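Local coordinates for Glyco_hydro_cc domain-containing protein (Trichoderma gamsii, PDB 6UBD) that probably binds beta-1,3-glucan oligosaccharides, as a subgroup VII member of glycoside hydrolase family 128, at residues 152-155 and 156-160; 165-168 and 169-172; 215-218 and 219-223. One frame throughout, in Å; residues are numbered along the deposited sequence.

Contact 1: residues 152-155 and 156-160; sequences ESWL and KQFNQ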
loop_
_atom_site.group_PDB
_atom_site.type_symbol
_atom_site.label_atom_id
_atom_site.label_comp_id
_atom_site.label_asym_id
_atom_site.label_seq_id
_atom_site.Cartn_x
_atom_site.Cartn_y
_atom_site.Cartn_z
ATOM N N GLU A 152 11.624 -9.576 -6.517
ATOM C CA GLU A 152 10.460 -10.258 -7.070
ATOM C C GLU A 152 10.748 -10.906 -8.446
ATOM O O GLU A 152 11.444 -10.349 -9.269
ATOM C CB GLU A 152 9.292 -9.277 -7.197
ATOM C CG GLU A 152 9.478 -8.207 -8.248
ATOM C CD GLU A 152 9.071 -8.563 -9.690
ATOM O OE1 GLU A 152 8.313 -9.582 -9.890
ATOM O OE2 GLU A 152 9.508 -7.820 -10.601
ATOM N N SER A 153 10.024 -12.023 -8.622
ATOM C CA SER A 153 9.805 -12.637 -9.961
ATOM C C SER A 153 8.312 -12.766 -10.278
ATOM O O SER A 153 7.998 -12.993 -11.475
ATOM C CB SER A 153 10.554 -13.915 -10.109
ATOM O OG SER A 153 10.056 -14.883 -9.169
ATOM N N TRP A 154 7.385 -12.734 -9.346
ATOM C CA TRP A 154 5.949 -12.981 -9.646
ATOM C C TRP A 154 5.400 -11.879 -10.569
ATOM O O TRP A 154 4.654 -12.222 -11.514
ATOM C CB TRP A 154 5.212 -13.100 -8.259
ATOM C CG TRP A 154 3.775 -13.539 -8.299
ATOM C CD1 TRP A 154 3.330 -14.753 -7.850
ATOM C CD2 TRP A 154 2.594 -12.803 -8.696
ATOM N NE1 TRP A 154 1.959 -14.840 -7.957
ATOM C CE2 TRP A 154 1.497 -13.668 -8.470
ATOM C CE3 TRP A 154 2.308 -11.517 -9.196
ATOM C CZ2 TRP A 154 0.182 -13.324 -8.794
ATOM C CZ3 TRP A 154 1.014 -11.156 -9.517
ATOM C CH2 TRP A 154 -0.042 -12.061 -9.295
ATOM N N LEU A 155 5.625 -10.590 -10.221
ATOM C CA LEU A 155 5.025 -9.497 -10.996
ATOM C C LEU A 155 5.673 -9.498 -12.393
ATOM O O LEU A 155 4.983 -9.146 -13.354
ATOM C CB LEU A 155 5.231 -8.170 -10.255
ATOM C CG LEU A 155 4.398 -7.008 -10.824
ATOM C CD1 LEU A 155 2.889 -7.268 -10.687
ATOM C CD2 LEU A 155 4.750 -5.710 -10.146
ATOM N N LYS A 156 6.903 -9.884 -12.514
ATOM C CA LYS A 156 7.556 -9.890 -13.852
ATOM C C LYS A 156 6.858 -10.882 -14.786
ATOM O O LYS A 156 6.609 -10.542 -15.976
ATOM C CB LYS A 156 9.060 -10.188 -13.674
ATOM C CG LYS A 156 9.813 -10.091 -14.977
ATOM C CD LYS A 156 11.275 -10.080 -14.801
ATOM C CE LYS A 156 11.679 -8.779 -14.162
ATOM N NZ LYS A 156 13.140 -8.725 -13.909
ATOM N N GLN A 157 6.489 -12.033 -14.225
ATOM C CA GLN A 157 5.773 -13.073 -14.987
ATOM C C GLN A 157 4.328 -12.604 -15.239
ATOM O O GLN A 157 3.825 -12.744 -16.398
ATOM C CB GLN A 157 5.899 -14.375 -14.209
ATOM C CG GLN A 157 5.277 -15.559 -14.972
ATOM C CD GLN A 157 6.082 -15.928 -16.206
ATOM O OE1 GLN A 157 7.307 -15.795 -16.241
ATOM N NE2 GLN A 157 5.421 -16.434 -17.228
ATOM N N PHE A 158 3.647 -12.035 -14.238
ATOM C CA PHE A 158 2.245 -11.570 -14.382
ATOM C C PHE A 158 2.191 -10.531 -15.498
ATOM O O PHE A 158 1.254 -10.528 -16.307
ATOM C CB PHE A 158 1.827 -10.982 -13.012
ATOM C CG PHE A 158 0.426 -10.422 -12.946
ATOM C CD1 PHE A 158 -0.683 -11.239 -12.839
ATOM C CD2 PHE A 158 0.205 -9.057 -12.943
ATOM C CE1 PHE A 158 -1.958 -10.715 -12.735
ATOM C CE2 PHE A 158 -1.069 -8.518 -12.814
ATOM C CZ PHE A 158 -2.174 -9.359 -12.742
ATOM N N ASN A 159 3.147 -9.613 -15.541
ATOM C CA ASN A 159 3.193 -8.490 -16.516
ATOM C C ASN A 159 3.344 -8.998 -17.960
ATOM O O ASN A 159 2.999 -8.222 -18.874
ATOM C CB ASN A 159 4.363 -7.574 -16.183
ATOM C CG ASN A 159 4.426 -6.335 -17.047
ATOM O OD1 ASN A 159 3.439 -5.585 -17.080
ATOM N ND2 ASN A 159 5.589 -6.043 -17.627
ATOM N N GLN A 160 3.823 -10.220 -18.159
ATOM C CA GLN A 160 3.998 -10.816 -19.496
ATOM C C GLN A 160 2.741 -11.574 -19.923
ATOM O O GLN A 160 2.704 -12.119 -21.078
ATOM C CB GLN A 160 5.236 -11.716 -19.595
ATOM C CG GLN A 160 6.565 -10.964 -19.598
ATOM C CD GLN A 160 6.672 -9.921 -20.685
ATOM O OE1 GLN A 160 6.513 -10.209 -21.870
ATOM N NE2 GLN A 160 7.031 -8.726 -20.230
#

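Contact 2: residues 165-168 and 169-172; sequences KSWD and FTSI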
loop_
_atom_site.group_PDB
_atom_site.type_symbol
_atom_site.label_atom_id
_atom_site.label_comp_id
_atom_site.label_asym_id
_atom_site.label_seq_id
_atom_site.Cartn_x
_atom_site.Cartn_y
_atom_site.Cartn_z
ATOM N N LYS A 165 -6.835 -5.222 -19.385
ATOM C CA LYS A 165 -6.274 -3.865 -19.098
ATOM C C LYS A 165 -5.118 -4.028 -18.115
ATOM O O LYS A 165 -5.303 -4.783 -17.179
ATOM C CB LYS A 165 -7.408 -2.961 -18.603
ATOM C CG LYS A 165 -7.043 -1.492 -18.759
ATOM C CD LYS A 165 -8.062 -0.479 -18.324
ATOM C CE LYS A 165 -7.526 0.925 -18.636
ATOM N NZ LYS A 165 -8.481 1.986 -18.335
ATOM N N SER A 166 -4.011 -3.386 -18.433
ATOM C CA SER A 166 -2.864 -3.343 -17.475
ATOM C C SER A 166 -3.112 -2.310 -16.368
ATOM O O SER A 166 -4.132 -1.595 -16.337
ATOM C CB SER A 166 -1.572 -3.148 -18.191
ATOM O OG SER A 166 -0.467 -3.314 -17.313
ATOM N N TRP A 167 -2.186 -2.234 -15.416
ATOM C CA TRP A 167 -2.275 -1.266 -14.300
ATOM C C TRP A 167 -1.768 0.117 -14.718
ATOM O O TRP A 167 -1.034 0.316 -15.660
ATOM C CB TRP A 167 -1.552 -1.767 -13.060
ATOM C CG TRP A 167 -0.085 -2.026 -13.159
ATOM C CD1 TRP A 167 0.905 -1.138 -12.853
ATOM C CD2 TRP A 167 0.547 -3.276 -13.428
ATOM N NE1 TRP A 167 2.118 -1.755 -12.953
ATOM C CE2 TRP A 167 1.945 -3.071 -13.296
ATOM C CE3 TRP A 167 0.061 -4.543 -13.818
ATOM C CZ2 TRP A 167 2.842 -4.116 -13.509
ATOM C CZ3 TRP A 167 0.969 -5.554 -13.983
ATOM C CH2 TRP A 167 2.336 -5.336 -13.800
ATOM N N ASP A 168 -2.240 1.128 -13.968
ATOM C CA ASP A 168 -1.814 2.551 -14.117
ATOM C C ASP A 168 -0.664 2.934 -13.139
ATOM O O ASP A 168 0.204 3.743 -13.544
ATOM C CB ASP A 168 -3.030 3.415 -13.871
ATOM C CG ASP A 168 -4.197 3.195 -14.814
ATOM O OD1 ASP A 168 -3.947 3.400 -16.031
ATOM O OD2 ASP A 168 -5.250 2.659 -14.381
ATOM N N PHE A 169 -0.649 2.332 -11.942
ATOM C CA PHE A 169 0.389 2.634 -10.937
ATOM C C PHE A 169 0.849 1.286 -10.371
ATOM O O PHE A 169 0.046 0.370 -10.165
ATOM C CB PHE A 169 -0.083 3.645 -9.850
ATOM C CG PHE A 169 -1.238 3.201 -8.979
ATOM C CD1 PHE A 169 -2.564 3.474 -9.315
ATOM C CD2 PHE A 169 -1.019 2.520 -7.798
ATOM C CE1 PHE A 169 -3.587 3.136 -8.439
ATOM C CE2 PHE A 169 -2.041 2.137 -6.952
ATOM C CZ PHE A 169 -3.323 2.484 -7.266
ATOM N N THR A 170 2.162 1.197 -10.105
ATOM C CA THR A 170 2.795 -0.015 -9.597
ATOM C C THR A 170 2.751 0.059 -8.054
ATOM O O THR A 170 3.357 1.053 -7.445
ATOM C CB THR A 170 4.242 -0.146 -10.082
ATOM O OG1 THR A 170 4.227 -0.165 -11.533
ATOM C CG2 THR A 170 4.864 -1.431 -9.605
ATOM N N SER A 171 2.105 -0.845 -7.352
ATOM C CA SER A 171 2.042 -0.879 -5.858
ATOM C C SER A 171 3.253 -1.624 -5.359
ATOM O O SER A 171 3.534 -2.763 -5.808
ATOM C CB SER A 171 0.785 -1.649 -5.421
ATOM O OG SER A 171 -0.394 -1.111 -5.959
ATOM N N ILE A 172 3.987 -1.026 -4.391
ATOM C CA ILE A 172 5.199 -1.620 -3.762
ATOM C C ILE A 172 5.120 -1.582 -2.238
ATOM O O ILE A 172 4.482 -0.682 -1.664
ATOM C CB ILE A 172 6.497 -1.008 -4.364
ATOM C CG1 ILE A 172 6.783 0.410 -3.858
ATOM C CG2 ILE A 172 6.411 -1.089 -5.907
ATOM C CD1 ILE A 172 8.158 0.944 -4.347
#

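Contact 3: residues 215-218 and 219-223; sequences TDQN and QINQW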
loop_
_atom_site.group_PDB
_atom_site.type_symbol
_atom_site.label_atom_id
_atom_site.label_comp_id
_atom_site.label_asym_id
_atom_site.label_seq_id
_atom_site.Cartn_x
_atom_site.Cartn_y
_atom_site.Cartn_z
ATOM N N THR A 215 13.652 -1.723 16.409
ATOM C CA THR A 215 13.151 -1.525 17.797
ATOM C C THR A 215 13.833 -0.345 18.523
ATOM O O THR A 215 13.457 -0.069 19.670
ATOM C CB THR A 215 13.373 -2.803 18.629
ATOM O OG1 THR A 215 14.787 -3.139 18.573
ATOM C CG2 THR A 215 12.508 -3.970 18.209
ATOM N N ASP A 216 14.706 0.387 17.850
ATOM C CA ASP A 216 15.371 1.559 18.433
ATOM C C ASP A 216 14.574 2.812 18.074
ATOM O O ASP A 216 14.531 3.189 16.903
ATOM C CB ASP A 216 16.828 1.595 17.983
ATOM C CG ASP A 216 17.642 2.702 18.614
ATOM O OD1 ASP A 216 17.531 3.870 18.178
ATOM O OD2 ASP A 216 18.454 2.346 19.479
ATOM N N GLN A 217 13.956 3.438 19.097
ATOM C CA GLN A 217 13.081 4.583 18.830
ATOM C C GLN A 217 13.817 5.714 18.111
ATOM O O GLN A 217 13.237 6.368 17.204
ATOM C CB GLN A 217 12.378 5.080 20.074
ATOM C CG GLN A 217 11.253 6.072 19.780
ATOM C CD GLN A 217 10.043 5.428 19.119
ATOM O OE1 GLN A 217 9.351 4.632 19.800
ATOM N NE2 GLN A 217 9.784 5.796 17.846
ATOM N N ASN A 218 15.047 6.018 18.564
ATOM C CA ASN A 218 15.785 7.109 17.891
ATOM C C ASN A 218 15.990 6.833 16.400
ATOM O O ASN A 218 15.832 7.739 15.599
ATOM C CB ASN A 218 17.099 7.311 18.684
ATOM C CG ASN A 218 17.983 8.440 18.142
ATOM O OD1 ASN A 218 17.662 9.610 18.398
ATOM N ND2 ASN A 218 19.065 8.143 17.416
ATOM N N GLN A 219 16.493 5.636 16.120
ATOM C CA GLN A 219 16.699 5.231 14.689
ATOM C C GLN A 219 15.372 5.294 13.893
ATOM O O GLN A 219 15.409 5.774 12.724
ATOM C CB GLN A 219 17.314 3.832 14.628
ATOM C CG GLN A 219 17.544 3.310 13.172
ATOM C CD GLN A 219 17.208 1.834 12.995
ATOM O OE1 GLN A 219 16.617 1.201 13.879
ATOM N NE2 GLN A 219 17.497 1.259 11.817
ATOM N N ILE A 220 14.292 4.784 14.505
ATOM C CA ILE A 220 12.969 4.751 13.801
ATOM C C ILE A 220 12.524 6.172 13.491
ATOM O O ILE A 220 12.056 6.509 12.384
ATOM C CB ILE A 220 11.940 3.958 14.635
ATOM C CG1 ILE A 220 12.217 2.451 14.564
ATOM C CG2 ILE A 220 10.524 4.283 14.161
ATOM C CD1 ILE A 220 11.538 1.690 15.645
ATOM N N ASN A 221 12.673 7.088 14.492
ATOM C CA ASN A 221 12.240 8.492 14.270
ATOM C C ASN A 221 13.016 9.130 13.098
ATOM O O ASN A 221 12.423 9.852 12.275
ATOM C CB ASN A 221 12.420 9.331 15.551
ATOM C CG ASN A 221 11.475 8.956 16.695
ATOM O OD1 ASN A 221 10.517 8.194 16.486
ATOM N ND2 ASN A 221 11.770 9.514 17.893
ATOM N N GLN A 222 14.328 8.895 13.002
ATOM C CA GLN A 222 15.137 9.438 11.909
ATOM C C GLN A 222 14.736 8.763 10.567
ATOM O O GLN A 222 14.725 9.466 9.544
ATOM C CB GLN A 222 16.622 9.203 12.212
ATOM C CG GLN A 222 17.508 9.948 11.237
ATOM C CD GLN A 222 17.439 11.459 11.382
ATOM O OE1 GLN A 222 17.655 12.034 12.473
ATOM N NE2 GLN A 222 17.064 12.143 10.311
ATOM N N TRP A 223 14.562 7.451 10.610
ATOM C CA TRP A 223 14.131 6.693 9.371
ATOM C C TRP A 223 12.801 7.231 8.787
ATOM O O TRP A 223 12.688 7.457 7.552
ATOM C CB TRP A 223 14.082 5.217 9.765
ATOM C CG TRP A 223 13.878 4.272 8.596
ATOM C CD1 TRP A 223 14.860 3.519 7.999
ATOM C CD2 TRP A 223 12.624 3.874 7.998
ATOM N NE1 TRP A 223 14.302 2.701 7.024
ATOM C CE2 TRP A 223 12.946 2.882 7.048
ATOM C CE3 TRP A 223 11.285 4.196 8.230
ATOM C CZ2 TRP A 223 11.957 2.239 6.281
ATOM C CZ3 TRP A 223 10.314 3.588 7.441
ATOM C CH2 TRP A 223 10.647 2.625 6.485
HETATM O O HOH W 1 16.312 -0.867 15.609
#

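Contact 1: residues 152-155 and 156-160
Trp154 and Phe158 sit one turn apart on the short helix 154-159, an i to i+4 aromatic pair on an outer helix of the (beta/alpha)8 barrel. Their side chains run side by side and point the same way, because both have CG anti to the backbone N (chi1 -172° in Trp154, 179° in Phe158). The ring planes are nearly parallel, yet they are slid so far that they barely overlap: the centroid of the six-membered ring of Trp154 is 5.1 Å from that of Phe158. The touching atoms belong to the six-membered ring of the indole: Trp154 CZ3 lies 3.6 Å from Phe158 CG, and Trp154 CH2 lies 3.7 Å from Phe158 CD1. Large flat side chains suit both positions, since they pack on each other and also reach helix 120-136, at Val120 from Trp154 and at Val124 from Phe158. The indole keeps its NE1 for the carbonyl of Ile118. Leu155 CD1 also approaches the Phe158 ring, 3.9 Å from CD2, an aliphatic branch against the aromatic ring.

The start of the helix is closed differently. The side chain of Ser153, at the N-cap, makes no capping bond; Glu152, one residue earlier, bends its carboxylate back over the first turn. Its OE1 accepts from Lys156 N at 3.0 Å through the syn lone pair, and more weakly from Leu155 N. This buried acid is well matched to the amide-rich helix end, which would probably favour its charged form. Both Tyr188 and Tyr193 bond to OE2 through their hydroxyls. The Lys156 side chain crosses that of Glu152 at about a right angle, and Glu152 OE2 stays 5.0 Å from Lys156 NZ.

Contact 2: residues 165-168 and 169-172
Trp167 reaches three residues along the chain to Thr170 where the loop after helix 154-159 enters strand 170-176, an alpha-to-beta connection of the (beta/alpha)8 barrel. Beginning at CB, which is 3.9 Å from Phe169 O, the side chain turns to place CG between its own backbone N and carbonyl carbon (chi1 61°), a rotation that lays the indole alongside the chain that follows, edge first toward Thr170. CD1 then comes closest to the backbone, 3.2 Å from Phe169 O. Next along the ring, NE1 donates to Thr170 OG1 at 3.0 Å. The hydroxyl lies near the ring plane, 16° out of it. Threonine fits here because it combines a beta-branched shape suited to a strand with an oxygen that takes up the buried indole N-H.

Farther out, the six-membered ring is received by Leu155, Phe158 and Asn159 of the preceding helix, so a wide, largely apolar side chain suits this place between helix and strand. Lys195 makes a cation-pi contact with the indole and also bonds the carbonyl of Trp167. Over one face, offset toward the rim, stands Ser166 OG, 3.7 Å above the indole plane.

Contact 3: residues 215-218 and 219-223
Asp216 and Gln219 meet through a side-chain-to-backbone bond: Asp216 OD1 accepts from Gln219 N at 2.9 Å, nearly straight at 169°, using the lone pair that faces away from OD2. Asp216 is modelled in two conformers, and the bond is described for one of them. Aspartate suits the position because its short acid reaches an amide that has no carbonyl a turn earlier to bond, and its charge would probably be favoured by the helix end.

Backbone bonds then take over. Ile220 N bonds Asp216 O, Asn221 N bonds Gln217 O, and Gln222 N bonds Asn218 O at a longer 3.2 Å. Together with the aspartate these define an N-capped first turn, that of helix 217-233, which packs against helix 263-273 on the outside of the (beta/alpha)8 barrel.

One amide-to-amide bond links successive turns: Gln217 NE2 donates to Asn221 OD1 at 2.9 Å. The two side chains cross obliquely, with amide planes 32° apart, and NE2 stands above the carbonyl plane of Asn221. CG of Asn221 lies anti to its own carbonyl carbon (chi1 -68°), which sends the amide back toward Gln217. An alanine here would remove one acceptor of Gln217 NE2 and is likely to let that amide swing, held then mainly by its other partner, Ser264 OG.

Ile220 lays CG1 against the backbone, 3.4 Å from Asp216 O, while its branched chain also packs on Cys214 and Val251 and touches Ser264, as befits a buried residue. Gln219 leans on Cys204 and Cys214, which form a disulfide. A water bridges Thr215 and Gln219, accepting from Thr215 N at 2.9 Å and donating to Gln219 OE1 at 2.7 Å.

Overall arrangement
Contacts 1 and 2 are neighbours in chain and in space, their centres 12 Å apart: the indole of Trp167 in contact 2 inserts against the helix of contact 1, with Trp167 CH2 3.7 Å from Leu155 CD1 and Trp167 CZ3 3.7 Å from Phe158 CD2. The loop before strand 170-176 thus packs back on the helix it leaves. Tyr193 of helix 179-193 touches both contacts. Contact 3 starts a later helix; its centre lies about 31 Å from that of contact 2, on the opposite side of the chain's centre, and about 34 Å from that of contact 1. Strand 197-206 spans part of this gap, touching Thr170 and Ile172 of contact 2 and Trp223 of contact 3.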